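Local coordinates for A1 protein (Enterobacteria phage Qbeta, PDB 3RLK), which is a minor component of the phage capsid, made by reading through the coat-protein stop codon, and is probably required for infection of the host, at residues A[30-35]-A[184-189]; A[74-79]-A[89-94]; A[99-104]-A[154-159]; A[113-118]-A[171-176]. All coordinates share one frame; numbering follows the deposited sequence.

Interaction 1: residues A[30-35]-A[184-189]; sequences CPFAIW and QAVIVV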
# COMPACT_ATOMS: atom_id res chain seq x y z
N CYS A 30 -7.35 10.22 -2.69
CA CYS A 30 -6.59 9.18 -3.33
C CYS A 30 -6.50 9.50 -4.83
O CYS A 30 -7.53 9.71 -5.49
CB CYS A 30 -7.27 7.83 -3.16
SG CYS A 30 -6.25 6.52 -3.77
N PRO A 31 -5.29 9.61 -5.36
CA PRO A 31 -5.11 10.13 -6.69
C PRO A 31 -5.24 9.10 -7.81
O PRO A 31 -5.06 9.43 -8.97
CB PRO A 31 -3.68 10.69 -6.64
CG PRO A 31 -3.00 9.94 -5.66
CD PRO A 31 -3.98 9.30 -4.72
N PHE A 32 -5.59 7.87 -7.48
CA PHE A 32 -5.86 6.84 -8.46
C PHE A 32 -7.26 6.34 -8.26
O PHE A 32 -7.87 6.61 -7.20
CB PHE A 32 -4.87 5.68 -8.31
CG PHE A 32 -3.45 6.10 -8.56
CD1 PHE A 32 -2.98 6.30 -9.84
CD2 PHE A 32 -2.59 6.35 -7.47
CE1 PHE A 32 -1.67 6.77 -10.08
CE2 PHE A 32 -1.31 6.82 -7.68
CZ PHE A 32 -0.83 7.00 -9.01
N ALA A 33 -7.79 5.70 -9.31
CA ALA A 33 -9.12 5.15 -9.25
C ALA A 33 -9.20 4.18 -8.07
O ALA A 33 -8.27 3.38 -7.75
CB ALA A 33 -9.46 4.42 -10.54
N ILE A 34 -10.34 4.23 -7.40
CA ILE A 34 -10.62 3.25 -6.33
C ILE A 34 -11.88 2.34 -6.62
O ILE A 34 -12.73 2.78 -7.39
CB ILE A 34 -10.68 3.91 -4.99
CG1 ILE A 34 -11.79 4.97 -4.95
CG2 ILE A 34 -9.30 4.51 -4.61
CD1 ILE A 34 -12.24 5.27 -3.44
N TRP A 35 -11.94 1.14 -5.99
CA TRP A 35 -12.81 0.06 -6.49
C TRP A 35 -13.37 -0.70 -5.34
O TRP A 35 -12.79 -0.67 -4.25
CB TRP A 35 -11.98 -0.94 -7.29
CG TRP A 35 -11.25 -0.26 -8.40
CD1 TRP A 35 -10.02 0.40 -8.31
CD2 TRP A 35 -11.71 -0.10 -9.75
NE1 TRP A 35 -9.69 0.92 -9.55
CE2 TRP A 35 -10.70 0.61 -10.44
CE3 TRP A 35 -12.87 -0.55 -10.47
CZ2 TRP A 35 -10.81 0.90 -11.81
CZ3 TRP A 35 -12.95 -0.25 -11.85
CH2 TRP A 35 -11.96 0.49 -12.48
N GLN A 184 -1.20 3.84 5.28
CA GLN A 184 -1.81 5.11 5.76
C GLN A 184 -2.39 5.85 4.60
O GLN A 184 -3.38 6.58 4.76
CB GLN A 184 -0.73 5.99 6.35
CG GLN A 184 0.17 5.36 7.46
CD GLN A 184 -0.67 4.95 8.64
OE1 GLN A 184 -0.84 3.76 8.90
NE2 GLN A 184 -1.33 5.92 9.25
N ALA A 185 -1.74 5.76 3.43
CA ALA A 185 -2.23 6.48 2.24
C ALA A 185 -1.52 6.03 0.97
O ALA A 185 -0.47 5.39 1.03
CB ALA A 185 -2.09 8.00 2.42
N VAL A 186 -2.12 6.35 -0.19
CA VAL A 186 -1.46 6.13 -1.48
C VAL A 186 -1.35 7.54 -2.02
O VAL A 186 -2.38 8.33 -2.05
CB VAL A 186 -2.31 5.25 -2.50
CG1 VAL A 186 -1.66 5.32 -3.92
CG2 VAL A 186 -2.38 3.79 -2.08
N ILE A 187 -0.14 7.92 -2.45
CA ILE A 187 0.07 9.29 -2.94
C ILE A 187 0.73 9.28 -4.31
O ILE A 187 1.30 8.26 -4.73
CB ILE A 187 0.97 10.18 -1.94
CG1 ILE A 187 2.36 9.54 -1.85
CG2 ILE A 187 0.36 10.13 -0.52
CD1 ILE A 187 3.39 10.40 -1.02
N VAL A 188 0.69 10.46 -4.95
CA VAL A 188 1.63 10.79 -6.01
C VAL A 188 2.77 11.67 -5.42
O VAL A 188 2.53 12.78 -4.94
CB VAL A 188 0.93 11.42 -7.24
CG1 VAL A 188 2.01 11.90 -8.25
CG2 VAL A 188 -0.00 10.39 -8.00
N VAL A 189 4.00 11.14 -5.33
CA VAL A 189 5.07 11.95 -4.70
C VAL A 189 5.46 13.13 -5.61
O VAL A 189 5.83 12.93 -6.77
CB VAL A 189 6.27 11.10 -4.25
CG1 VAL A 189 6.90 10.38 -5.44
CG2 VAL A 189 7.31 11.93 -3.47

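Interaction 2: residues A[74-79]-A[89-94]; sequences TKWRDW and RGCRGN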
# COMPACT_ATOMS: atom_id res chain seq x y z
N THR A 74 13.79 12.74 4.37
CA THR A 74 14.47 11.46 4.46
C THR A 74 14.31 10.63 3.16
O THR A 74 13.46 10.95 2.30
CB THR A 74 14.01 10.70 5.70
OG1 THR A 74 12.67 10.23 5.49
CG2 THR A 74 14.06 11.59 6.97
N LYS A 75 15.12 9.58 2.99
CA LYS A 75 15.05 8.86 1.73
C LYS A 75 13.89 7.83 1.67
O LYS A 75 13.65 7.13 2.62
CB LYS A 75 16.41 8.31 1.34
CG LYS A 75 16.97 7.18 2.07
CD LYS A 75 18.30 6.87 1.30
CE LYS A 75 19.10 5.64 1.79
NZ LYS A 75 20.55 5.84 1.45
N TRP A 76 13.20 7.74 0.53
CA TRP A 76 12.27 6.64 0.32
C TRP A 76 13.10 5.36 0.13
O TRP A 76 14.24 5.45 -0.40
CB TRP A 76 11.49 6.86 -1.00
CG TRP A 76 10.67 8.05 -0.93
CD1 TRP A 76 10.92 9.29 -1.55
CD2 TRP A 76 9.42 8.17 -0.28
NE1 TRP A 76 9.90 10.15 -1.25
CE2 TRP A 76 8.97 9.51 -0.46
CE3 TRP A 76 8.65 7.29 0.49
CZ2 TRP A 76 7.75 9.97 0.04
CZ3 TRP A 76 7.43 7.75 1.02
CH2 TRP A 76 7.00 9.08 0.80
N ARG A 77 12.54 4.20 0.52
CA ARG A 77 13.15 2.89 0.23
C ARG A 77 13.29 2.70 -1.29
O ARG A 77 14.28 2.16 -1.72
CB ARG A 77 12.34 1.72 0.86
CG ARG A 77 12.56 1.51 2.34
CD ARG A 77 13.88 0.81 2.61
NE ARG A 77 13.91 0.42 4.01
CZ ARG A 77 14.36 1.22 4.98
NH1 ARG A 77 14.81 2.43 4.64
NH2 ARG A 77 14.37 0.83 6.26
N ASP A 78 12.26 3.10 -2.07
CA ASP A 78 12.27 3.01 -3.54
C ASP A 78 12.63 1.58 -3.95
O ASP A 78 13.50 1.37 -4.74
CB ASP A 78 13.22 4.11 -4.14
CG ASP A 78 13.07 4.24 -5.68
OD1 ASP A 78 12.02 3.84 -6.26
OD2 ASP A 78 14.02 4.70 -6.32
N TRP A 79 11.90 0.61 -3.37
CA TRP A 79 12.20 -0.81 -3.48
C TRP A 79 12.34 -1.27 -4.93
O TRP A 79 13.27 -2.04 -5.26
CB TRP A 79 11.03 -1.57 -2.83
CG TRP A 79 10.72 -1.27 -1.35
CD1 TRP A 79 9.77 -0.38 -0.83
CD2 TRP A 79 11.38 -1.84 -0.23
NE1 TRP A 79 9.78 -0.43 0.54
CE2 TRP A 79 10.76 -1.31 0.95
CE3 TRP A 79 12.44 -2.78 -0.09
CZ2 TRP A 79 11.18 -1.68 2.27
CZ3 TRP A 79 12.85 -3.17 1.22
CH2 TRP A 79 12.18 -2.63 2.39
N ARG A 89 10.49 15.01 -3.77
CA ARG A 89 10.36 15.34 -2.36
C ARG A 89 10.58 13.99 -1.58
O ARG A 89 10.23 12.89 -2.06
CB ARG A 89 9.00 16.04 -2.08
CG ARG A 89 8.85 16.59 -0.64
CD ARG A 89 9.68 17.86 -0.26
NE ARG A 89 11.04 17.61 0.20
CZ ARG A 89 11.72 18.45 1.01
NH1 ARG A 89 12.97 18.21 1.42
NH2 ARG A 89 11.11 19.56 1.47
N GLY A 90 11.28 14.12 -0.46
CA GLY A 90 11.55 13.00 0.41
C GLY A 90 10.35 12.58 1.25
O GLY A 90 9.24 13.15 1.22
N CYS A 91 10.63 11.53 2.02
CA CYS A 91 9.70 10.99 2.95
C CYS A 91 9.79 11.68 4.29
O CYS A 91 10.91 12.07 4.74
CB CYS A 91 9.98 9.49 3.05
SG CYS A 91 8.92 8.48 4.23
N ARG A 92 8.63 11.77 4.96
CA ARG A 92 8.57 12.29 6.31
C ARG A 92 9.50 11.46 7.25
O ARG A 92 10.16 11.97 8.15
CB ARG A 92 7.13 12.26 6.86
CG ARG A 92 7.04 12.67 8.34
CD ARG A 92 7.60 14.08 8.57
NE ARG A 92 6.71 15.04 7.88
CZ ARG A 92 6.14 16.13 8.43
NH1 ARG A 92 6.43 16.49 9.69
NH2 ARG A 92 5.34 16.93 7.66
N GLY A 93 9.56 10.17 6.98
CA GLY A 93 10.30 9.25 7.83
C GLY A 93 9.68 9.26 9.21
O GLY A 93 8.43 9.42 9.40
N ASN A 94 10.56 9.11 10.20
CA ASN A 94 10.18 8.84 11.60
C ASN A 94 8.99 7.85 11.74
O ASN A 94 7.99 8.10 12.48
CB ASN A 94 9.91 10.13 12.38
CG ASN A 94 10.15 9.96 13.92
OD1 ASN A 94 11.26 9.60 14.37
ND2 ASN A 94 9.13 10.25 14.70

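Interaction 3: residues A[99-104]-A[154-159]; sequences LDATYL and GVIVGF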
# COMPACT_ATOMS: atom_id res chain seq x y z
N LEU A 99 6.00 1.28 0.72
CA LEU A 99 5.97 -0.16 0.50
C LEU A 99 6.35 -0.49 -0.96
O LEU A 99 6.39 0.40 -1.81
CB LEU A 99 4.55 -0.69 0.79
CG LEU A 99 3.86 -0.23 2.09
CD1 LEU A 99 2.68 -1.15 2.21
CD2 LEU A 99 4.73 -0.40 3.35
N ASP A 100 6.61 -1.78 -1.22
CA ASP A 100 7.04 -2.23 -2.53
C ASP A 100 5.82 -2.56 -3.38
O ASP A 100 5.30 -3.66 -3.36
CB ASP A 100 8.01 -3.37 -2.40
CG ASP A 100 8.61 -3.81 -3.75
OD1 ASP A 100 8.07 -3.47 -4.85
OD2 ASP A 100 9.60 -4.57 -3.68
N ALA A 101 5.33 -1.57 -4.15
CA ALA A 101 4.10 -1.84 -4.99
C ALA A 101 4.29 -2.97 -6.05
O ALA A 101 3.29 -3.65 -6.41
CB ALA A 101 3.66 -0.50 -5.72
N THR A 102 5.52 -3.17 -6.50
CA THR A 102 5.89 -4.24 -7.48
C THR A 102 5.80 -5.60 -6.81
O THR A 102 5.02 -6.46 -7.24
CB THR A 102 7.28 -3.99 -8.14
OG1 THR A 102 7.21 -2.83 -9.00
CG2 THR A 102 7.74 -5.23 -8.92
N TYR A 103 6.49 -5.79 -5.70
CA TYR A 103 6.31 -7.00 -4.91
C TYR A 103 4.85 -7.29 -4.61
O TYR A 103 4.44 -8.43 -4.68
CB TYR A 103 7.01 -6.89 -3.55
CG TYR A 103 7.07 -8.21 -2.87
CD1 TYR A 103 8.02 -9.14 -3.25
CD2 TYR A 103 6.18 -8.54 -1.87
CE1 TYR A 103 8.09 -10.38 -2.65
CE2 TYR A 103 6.23 -9.78 -1.24
CZ TYR A 103 7.24 -10.67 -1.62
OH TYR A 103 7.27 -11.87 -1.03
N LEU A 104 4.08 -6.28 -4.19
CA LEU A 104 2.71 -6.56 -3.73
C LEU A 104 1.86 -7.12 -4.89
O LEU A 104 0.77 -7.68 -4.64
CB LEU A 104 2.05 -5.31 -3.15
CG LEU A 104 2.58 -4.87 -1.76
CD1 LEU A 104 2.20 -3.47 -1.40
CD2 LEU A 104 2.12 -5.83 -0.62
N GLY A 154 3.49 6.84 -8.24
CA GLY A 154 2.63 6.44 -7.12
C GLY A 154 3.44 5.82 -6.02
O GLY A 154 4.37 5.03 -6.29
N VAL A 155 3.12 6.16 -4.76
CA VAL A 155 3.72 5.54 -3.60
C VAL A 155 2.64 5.10 -2.58
O VAL A 155 1.67 5.85 -2.27
CB VAL A 155 4.66 6.59 -2.93
CG1 VAL A 155 5.39 6.04 -1.72
CG2 VAL A 155 5.65 7.08 -3.94
N ILE A 156 2.82 3.88 -2.09
CA ILE A 156 2.00 3.39 -1.00
C ILE A 156 2.84 3.68 0.26
O ILE A 156 3.98 3.12 0.42
CB ILE A 156 1.74 1.87 -1.11
CG1 ILE A 156 1.10 1.50 -2.48
CG2 ILE A 156 0.81 1.40 0.04
CD1 ILE A 156 1.27 0.07 -2.90
N VAL A 157 2.23 4.45 1.15
CA VAL A 157 2.89 4.89 2.38
C VAL A 157 2.32 4.14 3.57
O VAL A 157 1.15 4.24 3.88
CB VAL A 157 2.77 6.43 2.63
CG1 VAL A 157 3.63 6.82 3.85
CG2 VAL A 157 3.29 7.25 1.42
N GLY A 158 3.18 3.40 4.24
CA GLY A 158 2.79 2.81 5.51
C GLY A 158 3.47 3.45 6.72
O GLY A 158 4.17 4.45 6.59
N PHE A 159 3.17 2.94 7.91
CA PHE A 159 3.79 3.48 9.09
C PHE A 159 4.16 2.32 9.98
O PHE A 159 3.33 1.48 10.32
CB PHE A 159 2.92 4.52 9.80
CG PHE A 159 3.56 5.10 11.06
CD1 PHE A 159 4.21 6.33 11.05
CD2 PHE A 159 3.46 4.37 12.28
CE1 PHE A 159 4.84 6.80 12.20
CE2 PHE A 159 4.10 4.83 13.45
CZ PHE A 159 4.76 6.04 13.42
O HOH W 1 5.31 2.48 -3.04

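Interaction 4: residues A[113-118]-A[171-176]; sequences QKYDIR and FDFTKF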
# COMPACT_ATOMS: atom_id res chain seq x y z
N GLN A 113 -0.80 -13.03 1.64
CA GLN A 113 -1.69 -12.03 2.24
C GLN A 113 -1.17 -11.42 3.53
O GLN A 113 -1.92 -11.28 4.50
CB GLN A 113 -3.10 -12.58 2.44
CG GLN A 113 -3.83 -13.03 1.12
CD GLN A 113 -4.18 -11.93 0.20
OE1 GLN A 113 -3.93 -11.98 -1.00
NE2 GLN A 113 -4.81 -10.94 0.74
N LYS A 114 0.11 -11.08 3.56
CA LYS A 114 0.68 -10.25 4.65
C LYS A 114 0.01 -8.89 4.60
O LYS A 114 -0.21 -8.30 5.66
CB LYS A 114 2.18 -10.08 4.46
CG LYS A 114 2.96 -11.43 4.67
CD LYS A 114 4.38 -11.21 4.22
CE LYS A 114 5.17 -12.48 4.57
NZ LYS A 114 6.44 -12.43 3.75
N TYR A 115 -0.35 -8.40 3.40
CA TYR A 115 -1.32 -7.29 3.26
C TYR A 115 -2.53 -7.86 2.54
O TYR A 115 -2.40 -8.88 1.88
CB TYR A 115 -0.71 -6.15 2.39
CG TYR A 115 0.34 -5.38 3.16
CD1 TYR A 115 -0.02 -4.24 3.92
CD2 TYR A 115 1.68 -5.80 3.15
CE1 TYR A 115 0.95 -3.55 4.68
CE2 TYR A 115 2.67 -5.11 3.92
CZ TYR A 115 2.27 -3.95 4.63
OH TYR A 115 3.22 -3.25 5.36
N ASP A 116 -3.70 -7.24 2.65
CA ASP A 116 -4.87 -7.79 1.93
C ASP A 116 -4.86 -7.29 0.50
O ASP A 116 -4.90 -6.07 0.26
CB ASP A 116 -6.19 -7.33 2.56
CG ASP A 116 -6.36 -7.85 3.99
OD1 ASP A 116 -6.39 -9.07 4.13
OD2 ASP A 116 -6.48 -7.04 4.94
N ILE A 117 -4.82 -8.22 -0.45
CA ILE A 117 -4.66 -7.90 -1.86
C ILE A 117 -5.70 -8.79 -2.58
O ILE A 117 -5.80 -9.95 -2.25
CB ILE A 117 -3.26 -8.28 -2.32
CG1 ILE A 117 -2.20 -7.73 -1.34
CG2 ILE A 117 -3.05 -7.85 -3.79
CD1 ILE A 117 -0.81 -8.37 -1.60
N ARG A 118 -6.52 -8.23 -3.46
CA ARG A 118 -7.52 -9.07 -4.21
C ARG A 118 -7.25 -8.98 -5.67
O ARG A 118 -6.89 -7.90 -6.18
CB ARG A 118 -8.98 -8.65 -3.90
CG ARG A 118 -9.40 -9.13 -2.51
CD ARG A 118 -10.89 -8.88 -2.22
NE ARG A 118 -11.24 -9.51 -0.95
CZ ARG A 118 -12.46 -9.55 -0.40
NH1 ARG A 118 -13.50 -9.06 -1.04
NH2 ARG A 118 -12.62 -10.12 0.81
N PHE A 171 15.16 -3.66 5.88
CA PHE A 171 15.52 -3.39 4.51
C PHE A 171 15.08 -4.57 3.62
O PHE A 171 15.60 -4.75 2.50
CB PHE A 171 17.03 -3.21 4.50
CG PHE A 171 17.47 -1.97 5.21
CD1 PHE A 171 17.48 -0.74 4.53
CD2 PHE A 171 17.80 -2.02 6.57
CE1 PHE A 171 17.85 0.46 5.21
CE2 PHE A 171 18.19 -0.83 7.28
CZ PHE A 171 18.19 0.41 6.59
N ASP A 172 14.18 -5.42 4.16
CA ASP A 172 13.68 -6.57 3.43
C ASP A 172 12.14 -6.50 3.49
O ASP A 172 11.55 -6.66 4.55
CB ASP A 172 14.24 -7.88 4.03
CG ASP A 172 13.52 -9.14 3.48
OD1 ASP A 172 12.66 -9.02 2.57
OD2 ASP A 172 13.92 -10.26 3.89
N PHE A 173 11.53 -6.24 2.33
CA PHE A 173 10.09 -5.96 2.28
C PHE A 173 9.25 -7.18 2.69
O PHE A 173 8.12 -7.05 3.15
CB PHE A 173 9.65 -5.38 0.92
CG PHE A 173 8.21 -4.98 0.92
CD1 PHE A 173 7.78 -3.93 1.71
CD2 PHE A 173 7.26 -5.76 0.21
CE1 PHE A 173 6.44 -3.58 1.78
CE2 PHE A 173 5.90 -5.44 0.31
CZ PHE A 173 5.48 -4.38 1.10
N THR A 174 9.82 -8.36 2.57
CA THR A 174 9.08 -9.55 2.97
C THR A 174 8.93 -9.63 4.48
O THR A 174 8.15 -10.45 4.97
CB THR A 174 9.73 -10.84 2.41
OG1 THR A 174 10.93 -11.07 3.16
CG2 THR A 174 10.06 -10.73 0.94
N LYS A 175 9.66 -8.78 5.24
CA LYS A 175 9.44 -8.68 6.68
C LYS A 175 8.24 -7.81 7.04
O LYS A 175 7.87 -7.74 8.18
CB LYS A 175 10.72 -8.20 7.41
CG LYS A 175 11.89 -9.22 7.11
CD LYS A 175 12.95 -9.21 8.28
CE LYS A 175 13.82 -10.46 8.19
NZ LYS A 175 14.57 -10.28 6.91
N PHE A 176 7.64 -7.13 6.07
CA PHE A 176 6.48 -6.24 6.35
C PHE A 176 5.14 -6.98 6.29
O PHE A 176 5.01 -7.96 5.53
CB PHE A 176 6.42 -5.17 5.21
CG PHE A 176 7.42 -4.06 5.33
CD1 PHE A 176 6.99 -2.71 5.38
CD2 PHE A 176 8.78 -4.34 5.40
CE1 PHE A 176 7.94 -1.66 5.48
CE2 PHE A 176 9.76 -3.29 5.49
CZ PHE A 176 9.35 -1.97 5.49

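Interaction 1: residues A[30-35]-A[184-189]
Backbone approach is closest at Cys-30 and Val-186, whose CA atoms stand 6.2 Å apart, and no hydrogen bond crosses between the segments, so side chains rather than sheet pairing hold them together. Pro-31 lies against the strand through its ring carbons: CD sits 3.3 Å from Val-186 O, a buried carbonyl oxygen with no polar partner in the model. Pro-31 CG lies 3.8 Å from Val-188 CG2, the two side chains sliding past each other in opposite directions. Strand 183-188 is an outermost strand of a three-stranded antiparallel sheet, with a classic beta bulge where Gln-184 and Ala-185 both face Val-157, whereas 30-32 is loop entering the larger mixed sheet at strand 34-38; the contact packs that loop against the edge strand. Phe-32, with CG anti to its carbonyl carbon (chi1 -62°), crosses the side chains of both valines at about a right angle. Val-186 CG1 meets the ring edge, 3.8 Å from Phe-32 CD2, while Val-188 CG2 approaches obliquely to 3.6 Å from Phe-32 CZ. Beyond the pair, Ile-147 of helix 144-147 packs on both Phe-32 and Val-186, and Tyr-28 OH is hydrogen-bonded to Val-188 N.

Interaction 2: residues A[74-79]-A[89-94]
This is an antiparallel bridge with an indole-on-cysteine contact, formed just after strand 71-72, where the chain crosses over and Thr-74 pairs with the other edge of strand 90-91, Gly-72 being bonded to Gly-90 on the first edge. Thr-74 and Cys-91 make one hydrogen-bonded pair: Thr-74 N donates to Cys-91 O at 3.0 Å, in the carbonyl plane, and Cys-91 N returns a bond of 2.9 Å to Thr-74 O. Thr-74 OG1, held between its backbone N and carbonyl carbon (chi1 72°), adds a second donor to Cys-91 O at 2.7 Å, from well above the carbonyl plane. Thr-74 O lies 3.4 Å from Gly-90 CA, where no side chain intervenes. Trp-76 then lies across Cys-91. Cys-91 CB stands 3.4 Å from the centroid of the six-membered ring, almost on its normal, a CH-pi contact, and SG, anti to the backbone N, makes a sulfur-aromatic contact over the same face, 3.6 Å from Trp-76 CZ3. The sulfur also accepts a hydrogen bond from Gly-93 N. In the ring plane, Trp-76 NE1 donates to a lone pair of Arg-89 O at 2.9 Å. Edge bond and face contact fix the rotation of the indole over Cys-91.

Interaction 3: residues A[99-104]-A[154-159]
Ile-156 is the side chain on which Leu-99, Ala-101 and Leu-104 converge, and its two branches divide the work. CG2, anti to the backbone N, takes Leu-99: the two side chains cross at about a right angle, with Leu-99 CD1 3.8 Å from Ile-156 CG2. The other branch, CG1 anti to the carbonyl carbon (chi1 -56°), carries CD1 to the helical turn. There Ala-101 CB lies 3.7 Å from Ile-156 CD1, and Leu-104 comes in tip to tip, its CD1 4.0 Å from the same methyl. The other methyl of Leu-99, CD2, lies over Gly-158, which presents only backbone.

The main chains fix this register. Leu-99 N donates to Ile-156 O at 2.7 Å, nearly along the C=O axis, and one water donates to Leu-99 O while accepting from Ile-156 N, taking the place of a direct second bond. Immediately afterwards the chain enters a short, weakly bonded helical turn, about 101-104, with Asp-100 as N-cap: Tyr-103 N reaches Asp-100 OD1 at 2.9 Å and 166°, from above the carboxylate plane, whereas the bond from Thr-102 N is weak.

The contact therefore continues the pairing of strand 96-98 with the central strand 154-159, and then sets that turn against it. Ile-183 of the third strand touches both Leu-99 and Ile-156, and helix 144-147 adds Leu-144 and Ile-147 around Ile-156.

Interaction 4: residues A[113-118]-A[171-176]
The backbones stay well apart, 7.3 Å between the nearest CA atoms, those of Lys-114 and Phe-176; one segment leaves helix 107-112 through Gln-113, at positive phi (46°), toward strand 117-121, and the other makes a 3-10 turn at 173-175. An Asx turn opens that turn: Asp-172 OD1 accepts from Thr-174 N at 2.9 Å and also from Thr-174 OG1 at 2.7 Å, both from above the carboxylate plane. The second carboxylate oxygen, Asp-172 OD2, forms a salt bridge with Lys-175 NZ, so both oxygens have partners within the turn.

Across the gap, Lys-114 reaches out with its chain extended beyond CG, and its NZ donates to a lone pair of Thr-174 O at 2.9 Å (C=O...N angle 132°). On the way its CD passes 3.6 Å from Phe-176 O. A long, weak ion pair with Asp-112 is a second partner for the ammonium group, whose charge would be expected to polarise the Thr-174 carbonyl.

Tyr-115 makes the apolar half of the contact. It runs beside Phe-176, pointing the same way, with Phe-176 CB in the plane of the Tyr-115 ring, at its edge near CE2 and OH; Tyr-115 CE2 also meets Phe-173 CZ obliquely at 4.0 Å. Its hydroxyl is hydrogen-bonded to Cys-181 O, which anchors the ring's far end, while Leu-104 of helix 101-104 packs on both Tyr-115 and Phe-173. The Phe-176 ring is bounded in two ways: Phe-173 CD1 stands 3.6 Å above one face, offset toward the rim, and Tyr-115 OH lies at the edge, 3.8 Å from Phe-176 CD1.

How the interactions relate
From the N terminus, segment 30-35 opens the longest loop, which interaction 1 closes only at 184-189; the other three contacts all form within it. Interaction 2 comes next, a short local closure joining 74-79 to 89-94 before 99-104 begins. Interactions 3 and 4 then cross, because their segments alternate: 99-104, 113-118, 154-159, 171-176. Strands 154-159 and 183-188 are neighbours in one sheet, so interactions 1 and 3 share it. Phe-173 touches Leu-99, linking interaction 4 to interaction 3, while Trp-79 of interaction 2 packs against both Asp-100 and Phe-173. Interactions 1 and 4, with centres about 18 Å apart, do not touch.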